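Local coordinates for protein UTP--glucose-1-phosphate uridylyltransferase (Acinetobacter baumannii, PDB 6IKX) that catalyses the transfer of uridylyl from UTP to alpha-D-glucose 1-phosphate, yielding UDP-alpha-D-glucose and diphosphate, at residues A[6-11]-A[125-130]; A[13-18]-A[255-260]. The protein carries 1 engineered substitution. All blocks are in the same frame, centred on the assembly; numbering follows the deposited sequence.

Contact 1: A[6-11]-A[125-130]; sequences VLPVAG and FAVLLP. With SO4 (sulfate ion), chain G.
The side chains of Leu7 and Leu128 run alongside one another in the same direction. CD2 of Leu7 rests on CB of Leu128 at 3.5 Å, and helix 35-44 packs against both through Val39. On the Leu7 side, CG1 of Val9 also presses on CG of Pro130 at 3.5 Å, tight for two carbons. On the face with Val6 and Val127, the Pro8 ring is the hub. Its CG touches CD2 of Leu129 at 3.8 Å and CG1 of Val127 at 4.0 Å, and both side chains cross the proline at about a right angle. Val127 brings CG1 there with that methyl anti to its backbone N (chi1 175°). Helix 109-115 adds Leu109 and Ala112 over Pro8.

The polar part is backbone. Strands 4-8 and 125-128 run parallel as neighbours in the central sheet of the GT-A nucleotidyltransferase fold. Val6 bonds through both its polar backbone atoms: its N donates to Ala126 O at 2.8 Å, and its O accepts from Leu128 N at 3.0 Å. The chain continues into the nucleotide-binding loop. Pro8, Ala10 and Gly11 bind UTP in this enzyme; here a sulfate, probably from the crystallisation liquor, lies beside them and takes weak hydrogen bonds from Ala10 N and Gly11 N. The chemistry implies an apolar base tied by two backbone hydrogen bonds, from which N-H groups emerge to meet an anion, consistent with a place for nucleotide phosphate.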
ATOM      1  N   VAL A   6      -1.723  13.884 -20.351  1.00 35.27           N
ATOM      2  CA  VAL A   6      -1.440  14.048 -18.900  1.00 40.82           C
ATOM      3  C   VAL A   6      -2.768  13.971 -18.136  1.00 38.29           C
ATOM      4  O   VAL A   6      -3.669  14.734 -18.506  1.00 38.90           O
ATOM      5  CB  VAL A   6      -0.692  15.367 -18.670  1.00 44.88           C
ATOM      6  CG1 VAL A   6      -0.574  15.681 -17.178  1.00 43.07           C
ATOM      7  CG2 VAL A   6       0.672  15.305 -19.354  1.00 41.73           C
ATOM      8  N   LEU A   7      -2.941  12.976 -17.255  1.00 34.54           N
ATOM      9  CA  LEU A   7      -4.147  12.899 -16.378  1.00 36.73           C
ATOM     10  C   LEU A   7      -3.688  13.313 -14.999  1.00 34.60           C
ATOM     11  O   LEU A   7      -2.937  12.574 -14.366  1.00 42.49           O
ATOM     12  CB  LEU A   7      -4.750  11.504 -16.278  1.00 33.44           C
ATOM     13  CG  LEU A   7      -5.096  10.754 -17.551  1.00 42.77           C
ATOM     14  CD1 LEU A   7      -6.393   9.975 -17.381  1.00 41.66           C
ATOM     15  CD2 LEU A   7      -5.120  11.658 -18.776  1.00 44.84           C
ATOM     16  N   PRO A   8      -3.998  14.527 -14.529  1.00 37.07           N
ATOM     17  CA  PRO A   8      -3.477  14.994 -13.244  1.00 42.96           C
ATOM     18  C   PRO A   8      -4.398  14.415 -12.167  1.00 37.43           C
ATOM     19  O   PRO A   8      -5.498  14.834 -12.153  1.00 42.95           O
ATOM     20  CB  PRO A   8      -3.559  16.529 -13.327  1.00 39.17           C
ATOM     21  CG  PRO A   8      -3.975  16.797 -14.754  1.00 43.37           C
ATOM     22  CD  PRO A   8      -4.777  15.576 -15.182  1.00 41.72           C
ATOM     23  N   VAL A   9      -3.934  13.430 -11.394  1.00 35.51           N
ATOM     24  CA  VAL A   9      -4.777  12.611 -10.457  1.00 42.23           C
ATOM     25  C   VAL A   9      -4.143  12.601  -9.044  1.00 38.22           C
ATOM     26  O   VAL A   9      -4.301  11.611  -8.335  1.00 39.69           O
ATOM     27  CB  VAL A   9      -4.946  11.176 -11.017  1.00 38.97           C
ATOM     28  CG1 VAL A   9      -5.675  11.148 -12.353  1.00 40.58           C
ATOM     29  CG2 VAL A   9      -3.613  10.472 -11.147  1.00 37.37           C
ATOM     30  N   ALA A  10      -3.461  13.667  -8.625  1.00 39.55           N
ATOM     31  CA  ALA A  10      -2.779  13.755  -7.308  1.00 40.25           C
ATOM     32  C   ALA A  10      -3.626  14.472  -6.242  1.00 36.89           C
ATOM     33  O   ALA A  10      -3.126  14.548  -5.116  1.00 43.27           O
ATOM     34  CB  ALA A  10      -1.423  14.397  -7.442  1.00 37.31           C
ATOM     35  N   GLY A  11      -4.837  14.960  -6.534  1.00 40.89           N
ATOM     36  CA  GLY A  11      -5.739  15.570  -5.517  1.00 44.48           C
ATOM     37  C   GLY A  11      -5.975  14.631  -4.339  1.00 46.10           C
ATOM     38  O   GLY A  11      -5.675  13.458  -4.524  1.00 53.74           O
ATOM     39  N   PHE A 125       0.474  17.744 -26.600  1.00 43.69           N
ATOM     40  CA  PHE A 125      -0.123  16.736 -25.677  1.00 40.55           C
ATOM     41  C   PHE A 125      -1.499  17.153 -25.187  1.00 36.31           C
ATOM     42  O   PHE A 125      -1.863  18.313 -25.257  1.00 41.52           O
ATOM     43  CB  PHE A 125       0.808  16.457 -24.511  1.00 41.32           C
ATOM     44  CG  PHE A 125       1.054  17.647 -23.630  1.00 41.71           C
ATOM     45  CD1 PHE A 125       1.915  18.652 -24.019  1.00 43.37           C
ATOM     46  CD2 PHE A 125       0.406  17.765 -22.422  1.00 43.76           C
ATOM     47  CE1 PHE A 125       2.143  19.747 -23.195  1.00 48.26           C
ATOM     48  CE2 PHE A 125       0.646  18.849 -21.591  1.00 47.76           C
ATOM     49  CZ  PHE A 125       1.508  19.845 -21.977  1.00 46.21           C
ATOM     50  N   ALA A 126      -2.285  16.184 -24.764  1.00 34.63           N
ATOM     51  CA  ALA A 126      -3.630  16.473 -24.240  1.00 39.96           C
ATOM     52  C   ALA A 126      -3.555  16.485 -22.698  1.00 40.50           C
ATOM     53  O   ALA A 126      -2.615  15.901 -22.156  1.00 36.43           O
ATOM     54  CB  ALA A 126      -4.605  15.484 -24.830  1.00 36.22           C
ATOM     55  N   VAL A 127      -4.472  17.192 -22.029  1.00 45.05           N
ATOM     56  CA  VAL A 127      -4.696  17.125 -20.553  1.00 40.52           C
ATOM     57  C   VAL A 127      -6.145  16.705 -20.341  1.00 40.21           C
ATOM     58  O   VAL A 127      -7.024  17.290 -20.996  1.00 42.01           O
ATOM     59  CB  VAL A 127      -4.401  18.461 -19.853  1.00 42.93           C
ATOM     60  CG1 VAL A 127      -4.743  18.402 -18.376  1.00 41.68           C
ATOM     61  CG2 VAL A 127      -2.961  18.928 -20.071  1.00 39.66           C
ATOM     62  N   LEU A 128      -6.355  15.627 -19.597  1.00 37.72           N
ATOM     63  CA  LEU A 128      -7.707  15.122 -19.208  1.00 44.98           C
ATOM     64  C   LEU A 128      -7.792  15.316 -17.695  1.00 37.86           C
ATOM     65  O   LEU A 128      -6.957  14.698 -16.997  1.00 35.75           O
ATOM     66  CB  LEU A 128      -7.919  13.626 -19.517  1.00 48.20           C
ATOM     67  CG  LEU A 128      -7.847  13.091 -20.959  1.00 52.72           C
ATOM     68  CD1 LEU A 128      -9.242  12.800 -21.525  1.00 54.25           C
ATOM     69  CD2 LEU A 128      -7.041  13.974 -21.891  1.00 52.99           C
ATOM     70  N   LEU A 129      -8.680  16.177 -17.220  1.00 39.97           N
ATOM     71  CA  LEU A 129      -9.044  16.216 -15.776  1.00 45.96           C
ATOM     72  C   LEU A 129     -10.041  15.078 -15.552  1.00 48.26           C
ATOM     73  O   LEU A 129     -11.155  15.091 -16.054  1.00 43.71           O
ATOM     74  CB  LEU A 129      -9.643  17.567 -15.390  1.00 47.29           C
ATOM     75  CG  LEU A 129      -8.753  18.806 -15.525  1.00 51.15           C
ATOM     76  CD1 LEU A 129      -9.113  19.820 -14.454  1.00 48.56           C
ATOM     77  CD2 LEU A 129      -7.273  18.497 -15.437  1.00 52.96           C
ATOM     78  N   PRO A 130      -9.654  14.057 -14.775  1.00 51.05           N
ATOM     79  CA  PRO A 130     -10.452  12.838 -14.624  1.00 56.70           C
ATOM     80  C   PRO A 130     -11.656  12.885 -13.662  1.00 52.12           C
ATOM     81  O   PRO A 130     -12.408  11.964 -13.643  1.00 53.38           O
ATOM     82  CB  PRO A 130      -9.409  11.886 -14.048  1.00 62.08           C
ATOM     83  CG  PRO A 130      -8.611  12.809 -13.137  1.00 71.77           C
ATOM     84  CD  PRO A 130      -8.432  14.064 -13.964  1.00 57.40           C
TER
HETATM   85  S   SO4 G 305      -4.176  17.593  -9.098  1.00134.16           S
HETATM   86  O1  SO4 G 305      -5.249  16.716  -8.682  1.00119.69           O
HETATM   87  O2  SO4 G 305      -3.184  16.811  -9.804  1.00112.36           O
HETATM   88  O3  SO4 G 305      -3.564  18.210  -7.949  1.00133.36           O
HETATM   89  O4  SO4 G 305      -4.696  18.635  -9.951  1.00 97.80           O

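Contact 2: A[13-18]-A[255-260]; sequences GTRFLP and TFDCGS. With SO4 (sulfate ion), chain F.
Arg15 reaches from the loop after strand 4-8 to the turn that follows strand 254-257. Its CB lies beside Gly259 O, but so close in the model that the spacing is doubtful. CG comes 3.4 Å from O3 of a bound sulfate. The chain then bends at chi3 (-92°), and the guanidinium comes to lie against Gly259. Gly259 O sits over one face of the group, 3.7 Å above the plane, nearer the border of the group than its centre. NH1 approaches Gly259 CA at 3.8 Å.

At the tip NH1 forms a salt bridge to Asp257 OD1, with a weak hydrogen bond of 3.5 Å. Asp257 OD2 lies in the plane at the guanidinium edge, 3.6 Å from NH2. The two flat groups are nearly coplanar, 22° apart. Asp257 turns its carboxylate that way with CG anti to the backbone N (chi1 177°). NH1 also has a long, weak ion pair with Asp131.

The loop carrying Arg15 is the glycine-rich nucleotide-binding loop of the GT-A nucleotidyltransferases, and Gly13, Thr14 and Arg15 bind UTP in this enzyme. Here the sulfate occupies it: sulfate O4 accepts a 3.0 Å hydrogen bond from Thr14 OG1, and weak ones come from Thr14 N and Arg15 N.

Beside the arginine, CD2 of Phe16 comes 3.4 Å from Cys258 O. Tyr264 meets the Phe16 ring, and Val31 of a second subunit packs on it.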
ATOM      1  N   GLY A  13      -9.025  14.447  -2.887  1.00 53.86           N
ATOM      2  CA  GLY A  13     -10.469  14.217  -3.035  1.00 62.99           C
ATOM      3  C   GLY A  13     -11.248  14.804  -1.874  1.00 67.01           C
ATOM      4  O   GLY A  13     -11.935  14.004  -1.202  1.00 75.25           O
ATOM      5  N   THR A  14     -11.087  16.105  -1.602  1.00 55.36           N
ATOM      6  CA  THR A  14     -11.790  16.780  -0.504  1.00 54.38           C
ATOM      7  C   THR A  14     -13.246  16.888  -0.821  1.00 49.65           C
ATOM      8  O   THR A  14     -14.083  16.782   0.034  1.00 53.51           O
ATOM      9  CB  THR A  14     -11.182  18.111  -0.074  1.00 51.57           C
ATOM     10  OG1 THR A  14     -10.979  18.943  -1.202  1.00 56.98           O
ATOM     11  CG2 THR A  14      -9.879  17.863   0.602  1.00 52.83           C
ATOM     12  N   ARG A  15     -13.533  17.108  -2.083  1.00 51.35           N
ATOM     13  CA  ARG A  15     -14.881  16.984  -2.582  1.00 62.85           C
ATOM     14  C   ARG A  15     -15.099  15.429  -2.696  1.00 72.31           C
ATOM     15  O   ARG A  15     -14.137  14.672  -2.938  1.00 87.95           O
ATOM     16  CB  ARG A  15     -15.023  17.715  -3.914  1.00 78.08           C
ATOM     17  CG  ARG A  15     -13.885  18.694  -4.231  1.00 78.43           C
ATOM     18  CD  ARG A  15     -14.243  19.717  -5.293  1.00 79.97           C
ATOM     19  NE  ARG A  15     -13.891  19.287  -6.643  1.00 85.16           N
ATOM     20  CZ  ARG A  15     -14.738  19.277  -7.662  1.00 80.64           C
ATOM     21  NH1 ARG A  15     -14.354  18.867  -8.857  1.00 78.02           N
ATOM     22  NH2 ARG A  15     -15.979  19.676  -7.482  1.00 81.28           N
ATOM     23  N   PHE A  16     -16.338  14.966  -2.507  1.00 78.37           N
ATOM     24  CA  PHE A  16     -16.740  13.528  -2.482  1.00 75.27           C
ATOM     25  C   PHE A  16     -15.973  12.897  -1.340  1.00 56.62           C
ATOM     26  O   PHE A  16     -15.381  11.873  -1.496  1.00 47.00           O
ATOM     27  CB  PHE A  16     -16.501  12.789  -3.823  1.00 75.21           C
ATOM     28  CG  PHE A  16     -17.514  11.772  -4.167  1.00 86.99           C
ATOM     29  CD1 PHE A  16     -18.467  11.387  -3.273  1.00 88.94           C
ATOM     30  CD2 PHE A  16     -17.496  11.200  -5.407  1.00 87.49           C
ATOM     31  CE1 PHE A  16     -19.394  10.448  -3.614  1.00 79.17           C
ATOM     32  CE2 PHE A  16     -18.415  10.258  -5.752  1.00 82.47           C
ATOM     33  CZ  PHE A  16     -19.368   9.885  -4.853  1.00 78.09           C
ATOM     34  N   LEU A  17     -16.078  13.484  -0.161  1.00 51.56           N
ATOM     35  CA  LEU A  17     -15.216  13.072   0.924  1.00 56.63           C
ATOM     36  C   LEU A  17     -15.256  11.815   1.704  1.00 70.27           C
ATOM     37  O   LEU A  17     -14.175  11.307   1.971  1.00111.80           O
ATOM     38  CB  LEU A  17     -14.855  14.185   1.860  1.00 57.83           C
ATOM     39  CG  LEU A  17     -13.482  13.876   2.429  1.00 57.81           C
ATOM     40  CD1 LEU A  17     -12.525  13.352   1.394  1.00 57.07           C
ATOM     41  CD2 LEU A  17     -12.900  15.119   3.019  1.00 66.84           C
ATOM     42  N   PRO A  18     -16.399  11.321   2.139  1.00 54.35           N
ATOM     43  CA  PRO A  18     -16.348  10.052   2.866  1.00 47.24           C
ATOM     44  C   PRO A  18     -15.803   8.988   1.877  1.00 46.11           C
ATOM     45  O   PRO A  18     -14.861   8.315   2.186  1.00 43.68           O
ATOM     46  CB  PRO A  18     -17.774   9.823   3.344  1.00 41.77           C
ATOM     47  CG  PRO A  18     -18.573  10.917   2.807  1.00 42.19           C
ATOM     48  CD  PRO A  18     -17.726  11.926   2.116  1.00 41.65           C
ATOM     49  N   THR A 255     -21.063  16.392 -20.198  1.00 48.23           N
ATOM     50  CA  THR A 255     -20.076  16.238 -19.087  1.00 49.38           C
ATOM     51  C   THR A 255     -20.789  15.797 -17.811  1.00 48.60           C
ATOM     52  O   THR A 255     -22.005  16.006 -17.721  1.00 50.34           O
ATOM     53  CB  THR A 255     -19.254  17.510 -18.868  1.00 56.80           C
ATOM     54  OG1 THR A 255     -20.037  18.465 -18.152  1.00 55.94           O
ATOM     55  CG2 THR A 255     -18.800  18.110 -20.180  1.00 62.78           C
ATOM     56  N   PHE A 256     -20.051  15.173 -16.887  1.00 49.85           N
ATOM     57  CA  PHE A 256     -20.522  14.819 -15.526  1.00 45.29           C
ATOM     58  C   PHE A 256     -19.391  15.088 -14.562  1.00 47.55           C
ATOM     59  O   PHE A 256     -18.281  14.558 -14.771  1.00 49.92           O
ATOM     60  CB  PHE A 256     -20.938  13.357 -15.417  1.00 46.08           C
ATOM     61  CG  PHE A 256     -21.964  12.932 -16.433  1.00 47.87           C
ATOM     62  CD1 PHE A 256     -21.581  12.537 -17.699  1.00 55.48           C
ATOM     63  CD2 PHE A 256     -23.312  12.942 -16.126  1.00 50.84           C
ATOM     64  CE1 PHE A 256     -22.531  12.167 -18.639  1.00 55.43           C
ATOM     65  CE2 PHE A 256     -24.260  12.557 -17.056  1.00 52.99           C
ATOM     66  CZ  PHE A 256     -23.868  12.191 -18.322  1.00 54.56           C
ATOM     67  N   ASP A 257     -19.659  15.942 -13.579  1.00 49.38           N
ATOM     68  CA  ASP A 257     -18.646  16.325 -12.574  1.00 54.43           C
ATOM     69  C   ASP A 257     -18.788  15.342 -11.409  1.00 61.20           C
ATOM     70  O   ASP A 257     -19.733  15.536 -10.625  1.00 58.92           O
ATOM     71  CB  ASP A 257     -18.781  17.798 -12.185  1.00 52.93           C
ATOM     72  CG  ASP A 257     -17.788  18.190 -11.108  1.00 54.60           C
ATOM     73  OD1 ASP A 257     -16.667  17.659 -11.122  1.00 61.12           O
ATOM     74  OD2 ASP A 257     -18.154  18.984 -10.239  1.00 82.31           O
ATOM     75  N   CYS A 258     -17.910  14.323 -11.349  1.00 57.28           N
ATOM     76  CA  CYS A 258     -17.895  13.260 -10.310  1.00 61.79           C
ATOM     77  C   CYS A 258     -17.249  13.790  -9.032  1.00 75.97           C
ATOM     78  O   CYS A 258     -17.702  13.397  -7.942  1.00 91.70           O
ATOM     79  CB  CYS A 258     -17.230  11.998 -10.828  1.00 55.65           C
ATOM     80  SG  CYS A 258     -18.193  11.331 -12.207  1.00 56.80           S
ATOM     81  N   GLY A 259     -16.303  14.719  -9.154  1.00 79.46           N
ATOM     82  CA  GLY A 259     -15.751  15.454  -8.002  1.00 83.50           C
ATOM     83  C   GLY A 259     -16.840  15.972  -7.072  1.00 84.76           C
ATOM     84  O   GLY A 259     -16.498  16.289  -5.920  1.00 94.35           O
ATOM     85  N   SER A 260     -18.093  16.076  -7.545  1.00 82.74           N
ATOM     86  CA  SER A 260     -19.254  16.616  -6.779  1.00 78.14           C
ATOM     87  C   SER A 260     -20.395  15.575  -6.680  1.00 90.90           C
ATOM     88  O   SER A 260     -21.052  15.296  -7.725  1.00 80.20           O
ATOM     89  CB  SER A 260     -19.735  17.889  -7.400  1.00 65.53           C
ATOM     90  OG  SER A 260     -20.944  17.659  -8.106  1.00 64.63           O
TER
HETATM   91  S   SO4 F 304      -9.393  17.406  -4.351  1.00103.25           S
HETATM   92  O1  SO4 F 304      -9.089  18.231  -5.509  1.00 92.99           O
HETATM   93  O2  SO4 F 304      -8.715  16.138  -4.463  1.00 79.51           O
HETATM   94  O3  SO4 F 304     -10.831  17.183  -4.259  1.00 70.31           O
HETATM   95  O4  SO4 F 304      -8.909  18.072  -3.166  1.00 75.57           O

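How the contacts relate
Contact 1 is core and contact 2 nearer the surface. Their centres lie about 15 Å apart. The first segments adjoin along the chain: 6-11 runs from strand 4-8 into the UTP-binding loop, and 13-18 carries that loop on. Contact 1 joins two strands of the main sheet through apolar side chains and backbone bonds. Contact 2 joins the loop to the end of strand 254-257 and the turn after it, through a long salt bridge, a carbonyl over the guanidinium and one ring. Asp131, next in sequence after 125-130, lies beside Arg15 of contact 2, and strand 132-135 then pairs with 254-257. Only contact 2 is touched by a second subunit. Each holds its own sulfate.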